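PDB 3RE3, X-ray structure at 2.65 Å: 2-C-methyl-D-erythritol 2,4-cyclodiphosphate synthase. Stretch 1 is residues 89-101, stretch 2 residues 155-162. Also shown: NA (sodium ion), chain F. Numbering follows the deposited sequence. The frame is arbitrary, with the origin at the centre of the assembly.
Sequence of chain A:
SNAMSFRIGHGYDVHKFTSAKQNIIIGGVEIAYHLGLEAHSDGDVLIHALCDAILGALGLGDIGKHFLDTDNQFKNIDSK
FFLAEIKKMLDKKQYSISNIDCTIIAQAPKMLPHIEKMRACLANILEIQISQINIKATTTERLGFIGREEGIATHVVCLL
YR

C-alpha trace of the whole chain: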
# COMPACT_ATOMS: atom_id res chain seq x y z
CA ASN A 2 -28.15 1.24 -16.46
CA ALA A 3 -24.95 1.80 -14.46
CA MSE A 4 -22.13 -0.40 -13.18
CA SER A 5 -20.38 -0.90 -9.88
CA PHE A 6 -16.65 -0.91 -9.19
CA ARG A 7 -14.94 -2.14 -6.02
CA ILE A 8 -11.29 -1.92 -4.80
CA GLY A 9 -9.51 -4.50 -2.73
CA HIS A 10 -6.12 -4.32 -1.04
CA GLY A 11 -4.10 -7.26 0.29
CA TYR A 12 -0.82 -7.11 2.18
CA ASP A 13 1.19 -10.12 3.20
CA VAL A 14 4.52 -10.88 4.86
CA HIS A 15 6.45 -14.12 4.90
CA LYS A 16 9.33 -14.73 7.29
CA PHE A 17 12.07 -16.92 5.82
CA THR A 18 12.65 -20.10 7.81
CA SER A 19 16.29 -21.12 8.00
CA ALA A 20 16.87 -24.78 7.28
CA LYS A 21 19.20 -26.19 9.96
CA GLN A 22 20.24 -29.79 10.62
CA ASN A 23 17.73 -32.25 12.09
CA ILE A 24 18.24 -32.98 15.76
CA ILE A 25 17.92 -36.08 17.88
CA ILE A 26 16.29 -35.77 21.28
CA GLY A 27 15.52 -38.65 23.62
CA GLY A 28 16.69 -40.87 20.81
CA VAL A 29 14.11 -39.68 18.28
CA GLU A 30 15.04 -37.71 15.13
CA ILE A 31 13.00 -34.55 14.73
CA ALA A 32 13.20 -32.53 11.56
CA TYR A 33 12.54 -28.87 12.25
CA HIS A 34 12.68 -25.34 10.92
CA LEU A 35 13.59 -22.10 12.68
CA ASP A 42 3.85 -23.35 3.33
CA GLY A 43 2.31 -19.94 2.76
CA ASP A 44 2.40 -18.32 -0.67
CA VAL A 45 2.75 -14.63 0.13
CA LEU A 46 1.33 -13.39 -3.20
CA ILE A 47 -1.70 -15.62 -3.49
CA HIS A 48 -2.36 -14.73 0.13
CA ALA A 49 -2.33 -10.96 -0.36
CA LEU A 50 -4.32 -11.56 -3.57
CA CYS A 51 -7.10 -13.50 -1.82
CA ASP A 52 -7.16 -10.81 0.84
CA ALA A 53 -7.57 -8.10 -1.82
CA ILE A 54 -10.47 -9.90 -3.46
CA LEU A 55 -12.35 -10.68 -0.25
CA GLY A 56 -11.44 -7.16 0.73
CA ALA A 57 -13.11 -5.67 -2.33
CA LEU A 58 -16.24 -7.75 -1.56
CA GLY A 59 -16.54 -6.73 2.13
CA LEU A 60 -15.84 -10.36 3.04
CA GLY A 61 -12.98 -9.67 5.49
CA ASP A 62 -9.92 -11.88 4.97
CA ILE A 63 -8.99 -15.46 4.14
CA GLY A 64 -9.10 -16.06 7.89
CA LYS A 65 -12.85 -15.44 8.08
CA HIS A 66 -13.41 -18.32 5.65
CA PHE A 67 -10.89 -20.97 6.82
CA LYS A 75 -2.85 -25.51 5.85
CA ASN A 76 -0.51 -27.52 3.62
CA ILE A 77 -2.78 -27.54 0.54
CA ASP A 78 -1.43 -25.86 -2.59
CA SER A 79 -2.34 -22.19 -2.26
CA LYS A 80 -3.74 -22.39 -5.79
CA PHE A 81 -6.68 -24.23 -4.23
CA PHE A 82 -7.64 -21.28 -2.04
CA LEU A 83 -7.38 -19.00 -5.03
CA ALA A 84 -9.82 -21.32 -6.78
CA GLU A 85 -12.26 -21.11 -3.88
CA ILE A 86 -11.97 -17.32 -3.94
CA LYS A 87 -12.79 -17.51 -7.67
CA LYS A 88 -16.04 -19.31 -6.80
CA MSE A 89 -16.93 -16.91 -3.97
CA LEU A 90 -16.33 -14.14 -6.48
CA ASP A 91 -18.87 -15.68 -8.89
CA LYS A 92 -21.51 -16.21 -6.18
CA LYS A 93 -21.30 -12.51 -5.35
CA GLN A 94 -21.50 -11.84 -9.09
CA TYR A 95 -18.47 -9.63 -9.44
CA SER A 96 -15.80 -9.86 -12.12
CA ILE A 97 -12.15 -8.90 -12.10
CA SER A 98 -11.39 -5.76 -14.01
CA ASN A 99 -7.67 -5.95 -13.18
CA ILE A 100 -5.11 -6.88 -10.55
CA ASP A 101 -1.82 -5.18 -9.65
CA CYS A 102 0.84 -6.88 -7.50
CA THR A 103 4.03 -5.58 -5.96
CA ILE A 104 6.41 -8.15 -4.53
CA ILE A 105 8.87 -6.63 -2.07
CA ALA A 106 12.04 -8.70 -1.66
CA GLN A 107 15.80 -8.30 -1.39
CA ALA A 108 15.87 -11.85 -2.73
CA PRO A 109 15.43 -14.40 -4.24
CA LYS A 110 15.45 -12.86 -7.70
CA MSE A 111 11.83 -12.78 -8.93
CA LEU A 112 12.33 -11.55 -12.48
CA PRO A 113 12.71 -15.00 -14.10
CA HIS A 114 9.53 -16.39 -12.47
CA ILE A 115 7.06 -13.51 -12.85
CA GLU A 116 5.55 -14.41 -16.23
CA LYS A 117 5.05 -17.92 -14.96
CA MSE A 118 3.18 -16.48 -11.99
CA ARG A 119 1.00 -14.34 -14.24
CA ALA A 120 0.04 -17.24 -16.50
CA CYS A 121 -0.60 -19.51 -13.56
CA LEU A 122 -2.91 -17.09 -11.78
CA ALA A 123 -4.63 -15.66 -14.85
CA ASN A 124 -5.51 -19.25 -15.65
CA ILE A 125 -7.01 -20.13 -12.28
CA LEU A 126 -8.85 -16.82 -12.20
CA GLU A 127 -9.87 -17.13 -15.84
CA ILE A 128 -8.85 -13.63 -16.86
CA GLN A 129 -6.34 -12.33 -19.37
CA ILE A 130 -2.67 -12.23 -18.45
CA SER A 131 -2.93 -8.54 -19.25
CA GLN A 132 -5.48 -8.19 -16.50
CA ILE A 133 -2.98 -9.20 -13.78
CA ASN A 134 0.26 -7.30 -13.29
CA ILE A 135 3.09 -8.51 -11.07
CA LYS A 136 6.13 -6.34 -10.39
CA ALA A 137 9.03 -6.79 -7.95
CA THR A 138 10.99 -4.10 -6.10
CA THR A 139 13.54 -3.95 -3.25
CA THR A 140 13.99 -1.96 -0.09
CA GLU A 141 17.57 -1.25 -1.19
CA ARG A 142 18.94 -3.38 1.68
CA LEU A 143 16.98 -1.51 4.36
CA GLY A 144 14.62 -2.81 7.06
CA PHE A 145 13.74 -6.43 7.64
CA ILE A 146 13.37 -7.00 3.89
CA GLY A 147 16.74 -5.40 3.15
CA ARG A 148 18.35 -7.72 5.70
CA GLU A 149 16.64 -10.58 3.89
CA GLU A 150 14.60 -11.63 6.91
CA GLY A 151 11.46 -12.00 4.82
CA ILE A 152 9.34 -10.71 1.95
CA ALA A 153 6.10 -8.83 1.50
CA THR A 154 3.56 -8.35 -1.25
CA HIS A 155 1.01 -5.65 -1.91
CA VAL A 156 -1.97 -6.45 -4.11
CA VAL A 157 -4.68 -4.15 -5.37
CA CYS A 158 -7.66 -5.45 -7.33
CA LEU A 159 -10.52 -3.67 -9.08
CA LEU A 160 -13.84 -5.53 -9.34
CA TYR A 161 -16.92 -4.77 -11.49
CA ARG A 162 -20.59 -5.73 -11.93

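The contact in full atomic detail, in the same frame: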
# COMPACT_ATOMS: atom_id res chain seq x y z
N MSE A 89 -16.27 -17.91 -4.81
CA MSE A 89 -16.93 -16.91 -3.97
C MSE A 89 -17.18 -15.66 -4.79
O MSE A 89 -18.26 -15.07 -4.73
CB MSE A 89 -16.09 -16.58 -2.74
CG MSE A 89 -15.80 -17.80 -1.87
SE MSE A 89 -14.91 -17.42 -0.16
CE MSE A 89 -15.41 -19.06 0.78
N LEU A 90 -16.19 -15.27 -5.57
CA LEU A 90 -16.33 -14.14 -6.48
C LEU A 90 -17.55 -14.29 -7.41
O LEU A 90 -18.31 -13.34 -7.61
CB LEU A 90 -15.04 -13.94 -7.26
CG LEU A 90 -14.91 -12.74 -8.20
CD1 LEU A 90 -15.05 -11.43 -7.46
CD2 LEU A 90 -13.58 -12.80 -8.90
N ASP A 91 -17.75 -15.48 -7.98
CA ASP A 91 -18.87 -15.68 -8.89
C ASP A 91 -20.22 -15.63 -8.17
O ASP A 91 -21.18 -15.05 -8.67
CB ASP A 91 -18.73 -16.98 -9.69
CG ASP A 91 -17.52 -16.97 -10.62
OD1 ASP A 91 -16.87 -15.91 -10.75
OD2 ASP A 91 -17.22 -18.02 -11.24
N LYS A 92 -20.29 -16.22 -6.98
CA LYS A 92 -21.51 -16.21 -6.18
C LYS A 92 -21.93 -14.80 -5.81
O LYS A 92 -23.11 -14.53 -5.64
CB LYS A 92 -21.36 -17.04 -4.90
CG LYS A 92 -20.97 -18.50 -5.11
CD LYS A 92 -22.11 -19.32 -5.68
CE LYS A 92 -21.90 -20.82 -5.45
NZ LYS A 92 -22.10 -21.20 -4.02
N LYS A 93 -20.97 -13.90 -5.65
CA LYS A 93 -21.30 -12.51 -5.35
C LYS A 93 -21.52 -11.75 -6.64
O LYS A 93 -21.91 -10.59 -6.62
CB LYS A 93 -20.19 -11.83 -4.53
CG LYS A 93 -20.06 -12.29 -3.08
CD LYS A 93 -21.37 -12.18 -2.30
CE LYS A 93 -21.23 -11.34 -1.03
NZ LYS A 93 -21.12 -9.87 -1.29
N GLN A 94 -21.27 -12.41 -7.76
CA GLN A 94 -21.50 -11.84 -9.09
C GLN A 94 -20.67 -10.60 -9.39
O GLN A 94 -21.16 -9.61 -9.94
CB GLN A 94 -22.99 -11.58 -9.34
CG GLN A 94 -23.74 -12.79 -9.86
CD GLN A 94 -25.20 -12.80 -9.47
OE1 GLN A 94 -25.74 -11.78 -9.03
NE2 GLN A 94 -25.85 -13.95 -9.62
N TYR A 95 -19.40 -10.66 -9.03
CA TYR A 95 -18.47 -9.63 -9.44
C TYR A 95 -17.45 -10.27 -10.35
O TYR A 95 -17.24 -11.48 -10.31
CB TYR A 95 -17.82 -8.98 -8.22
CG TYR A 95 -18.56 -7.77 -7.72
CD1 TYR A 95 -19.54 -7.89 -6.74
CD2 TYR A 95 -18.29 -6.51 -8.24
CE1 TYR A 95 -20.22 -6.78 -6.29
CE2 TYR A 95 -18.97 -5.40 -7.81
CZ TYR A 95 -19.94 -5.53 -6.83
OH TYR A 95 -20.62 -4.41 -6.39
N SER A 96 -16.85 -9.44 -11.20
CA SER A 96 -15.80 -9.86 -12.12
C SER A 96 -14.52 -9.09 -11.81
O SER A 96 -14.55 -8.00 -11.25
CB SER A 96 -16.20 -9.56 -13.57
OG SER A 96 -17.33 -10.31 -14.00
N ILE A 97 -13.39 -9.65 -12.19
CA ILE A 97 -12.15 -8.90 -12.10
C ILE A 97 -11.98 -7.96 -13.29
O ILE A 97 -11.94 -8.40 -14.43
CB ILE A 97 -10.92 -9.82 -12.01
CG1 ILE A 97 -10.91 -10.53 -10.67
CG2 ILE A 97 -9.63 -9.03 -12.24
CD1 ILE A 97 -10.28 -11.86 -10.73
N SER A 98 -11.86 -6.68 -13.01
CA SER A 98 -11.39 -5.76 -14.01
C SER A 98 -9.89 -5.97 -14.19
O SER A 98 -9.44 -6.39 -15.25
CB SER A 98 -11.67 -4.33 -13.57
OG SER A 98 -11.19 -3.42 -14.53
N ASN A 99 -9.11 -5.69 -13.14
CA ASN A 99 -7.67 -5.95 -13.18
C ASN A 99 -7.03 -6.09 -11.81
O ASN A 99 -7.58 -5.68 -10.80
CB ASN A 99 -6.94 -4.90 -14.02
CG ASN A 99 -6.60 -3.64 -13.24
OD1 ASN A 99 -5.43 -3.34 -13.03
ND2 ASN A 99 -7.61 -2.89 -12.83
N ILE A 100 -5.84 -6.69 -11.79
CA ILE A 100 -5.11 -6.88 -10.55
C ILE A 100 -3.68 -6.37 -10.69
O ILE A 100 -3.01 -6.68 -11.67
CB ILE A 100 -5.05 -8.36 -10.17
CG1 ILE A 100 -6.45 -8.85 -9.84
CG2 ILE A 100 -4.09 -8.56 -9.00
CD1 ILE A 100 -6.54 -10.34 -9.75
N ASP A 101 -3.22 -5.61 -9.70
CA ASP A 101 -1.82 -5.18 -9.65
C ASP A 101 -1.08 -5.69 -8.41
O ASP A 101 -1.54 -5.54 -7.29
CB ASP A 101 -1.72 -3.66 -9.73
CG ASP A 101 -0.36 -3.20 -10.22
OD1 ASP A 101 0.44 -4.06 -10.64
OD2 ASP A 101 -0.09 -1.98 -10.22
N HIS A 155 2.21 -6.47 -1.84
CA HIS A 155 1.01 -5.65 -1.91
C HIS A 155 0.21 -6.04 -3.15
O HIS A 155 0.74 -6.13 -4.26
CB HIS A 155 1.38 -4.18 -2.02
CG HIS A 155 1.75 -3.55 -0.72
ND1 HIS A 155 0.82 -2.94 0.10
CD2 HIS A 155 2.95 -3.38 -0.11
CE1 HIS A 155 1.43 -2.44 1.16
NE2 HIS A 155 2.72 -2.70 1.06
N VAL A 156 -1.09 -6.25 -2.97
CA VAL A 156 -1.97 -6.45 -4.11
C VAL A 156 -3.10 -5.44 -4.04
O VAL A 156 -3.64 -5.16 -2.97
CB VAL A 156 -2.58 -7.87 -4.15
CG1 VAL A 156 -3.48 -8.02 -5.38
CG2 VAL A 156 -1.49 -8.92 -4.16
N VAL A 157 -3.43 -4.87 -5.19
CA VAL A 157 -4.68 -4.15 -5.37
C VAL A 157 -5.48 -4.80 -6.50
O VAL A 157 -4.93 -5.18 -7.54
CB VAL A 157 -4.45 -2.66 -5.69
CG1 VAL A 157 -4.02 -1.90 -4.46
CG2 VAL A 157 -3.45 -2.50 -6.84
N CYS A 158 -6.78 -4.96 -6.28
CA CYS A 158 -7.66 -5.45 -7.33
C CYS A 158 -8.78 -4.47 -7.53
O CYS A 158 -9.15 -3.74 -6.60
CB CYS A 158 -8.23 -6.82 -6.99
SG CYS A 158 -9.13 -6.83 -5.47
N LEU A 159 -9.30 -4.43 -8.76
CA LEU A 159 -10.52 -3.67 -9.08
C LEU A 159 -11.57 -4.64 -9.59
O LEU A 159 -11.33 -5.36 -10.54
CB LEU A 159 -10.24 -2.62 -10.14
CG LEU A 159 -11.28 -1.54 -10.36
CD1 LEU A 159 -11.71 -0.88 -9.06
CD2 LEU A 159 -10.74 -0.50 -11.31
N LEU A 160 -12.74 -4.64 -8.95
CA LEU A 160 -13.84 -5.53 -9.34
C LEU A 160 -15.02 -4.76 -9.97
O LEU A 160 -15.26 -3.60 -9.64
CB LEU A 160 -14.33 -6.30 -8.12
CG LEU A 160 -13.29 -7.14 -7.39
CD1 LEU A 160 -13.96 -7.94 -6.26
CD2 LEU A 160 -12.59 -8.08 -8.37
N TYR A 161 -15.74 -5.40 -10.89
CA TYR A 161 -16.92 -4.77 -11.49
C TYR A 161 -18.14 -5.68 -11.58
O TYR A 161 -18.03 -6.91 -11.48
CB TYR A 161 -16.61 -4.18 -12.87
CG TYR A 161 -16.45 -5.21 -13.97
CD1 TYR A 161 -17.55 -5.66 -14.70
CD2 TYR A 161 -15.22 -5.73 -14.28
CE1 TYR A 161 -17.41 -6.60 -15.70
CE2 TYR A 161 -15.06 -6.67 -15.27
CZ TYR A 161 -16.16 -7.10 -15.98
OH TYR A 161 -15.99 -8.04 -16.97
N ARG A 162 -19.31 -5.05 -11.76
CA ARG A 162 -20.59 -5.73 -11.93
C ARG A 162 -21.39 -5.07 -13.06
O ARG A 162 -21.31 -3.85 -13.27
CB ARG A 162 -21.39 -5.71 -10.62
CG ARG A 162 -22.78 -6.33 -10.69
CD ARG A 162 -23.56 -6.13 -9.39
NE ARG A 162 -23.46 -7.28 -8.49
CZ ARG A 162 -23.80 -7.27 -7.21
NH1 ARG A 162 -24.26 -6.16 -6.65
NH2 ARG A 162 -23.67 -8.37 -6.47
NA NA F . -3.10 -4.83 -14.19
O HOH W 1 -20.28 -8.85 -12.96

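Neighbouring strands of a sheet are joined twice over, by side chains that pack on its faces and by a backbone ladder that fixes which residues meet; the antiparallel pairing of residues 96-101 with 155-161 in this synthase illustrates both. Ile 97, Ile 100, Cys 158 and Leu 160 share one face. There Leu 160 CD2 lies 3.8 Å from Ile 97 CG1, and Leu 160 CD1 lies 3.8 Å from Leu 90 CD1, so a single leucine links the strand pair to the preceding helix. Further along, Ile 100 CG1 approaches Cys 158 CB at 3.9 Å, while Ile 100 CG2 meets Val 156 CG1 at 3.7 Å.

The ladder beneath is regular at both ends. Ser 96 N donates to Tyr 161 O at 2.8 Å and Tyr 161 N to Ser 96 O at 2.9 Å; Asp 101 N donates to Val 157 O at 2.8 Å and Val 157 N to Asp 101 O at 2.9 Å. Between them the register slips by one residue. At this beta bulge Leu 159 O accepts from both Ser 98 N (2.9 Å) and, weakly, Asn 99 N (3.4 Å), and Leu 159 N donates to Asn 99 O at 2.9 Å. The extra residue is thus absorbed without breaking the pairing.

On the other face, Ser 96 CB sits over the Tyr 161 ring, 3.7 Å from its centroid, and Asn 99 OD1 binds the sodium ion NA at 3.0 Å.

Toward the exposed end, Arg 162 CB packs over a face of the Tyr 95 ring, 4.1 Å from its centroid. The extended start of the arginine side chain (chi1 and chi2 both t) carries its guanidinium to the backbone of Lys 93, where Arg 162 NH2 donates to Lys 93 O at 2.8 Å. A water completes this edge, donating to Gln 94 O at 3.2 Å and weakly to Tyr 161 O at 3.3 Å.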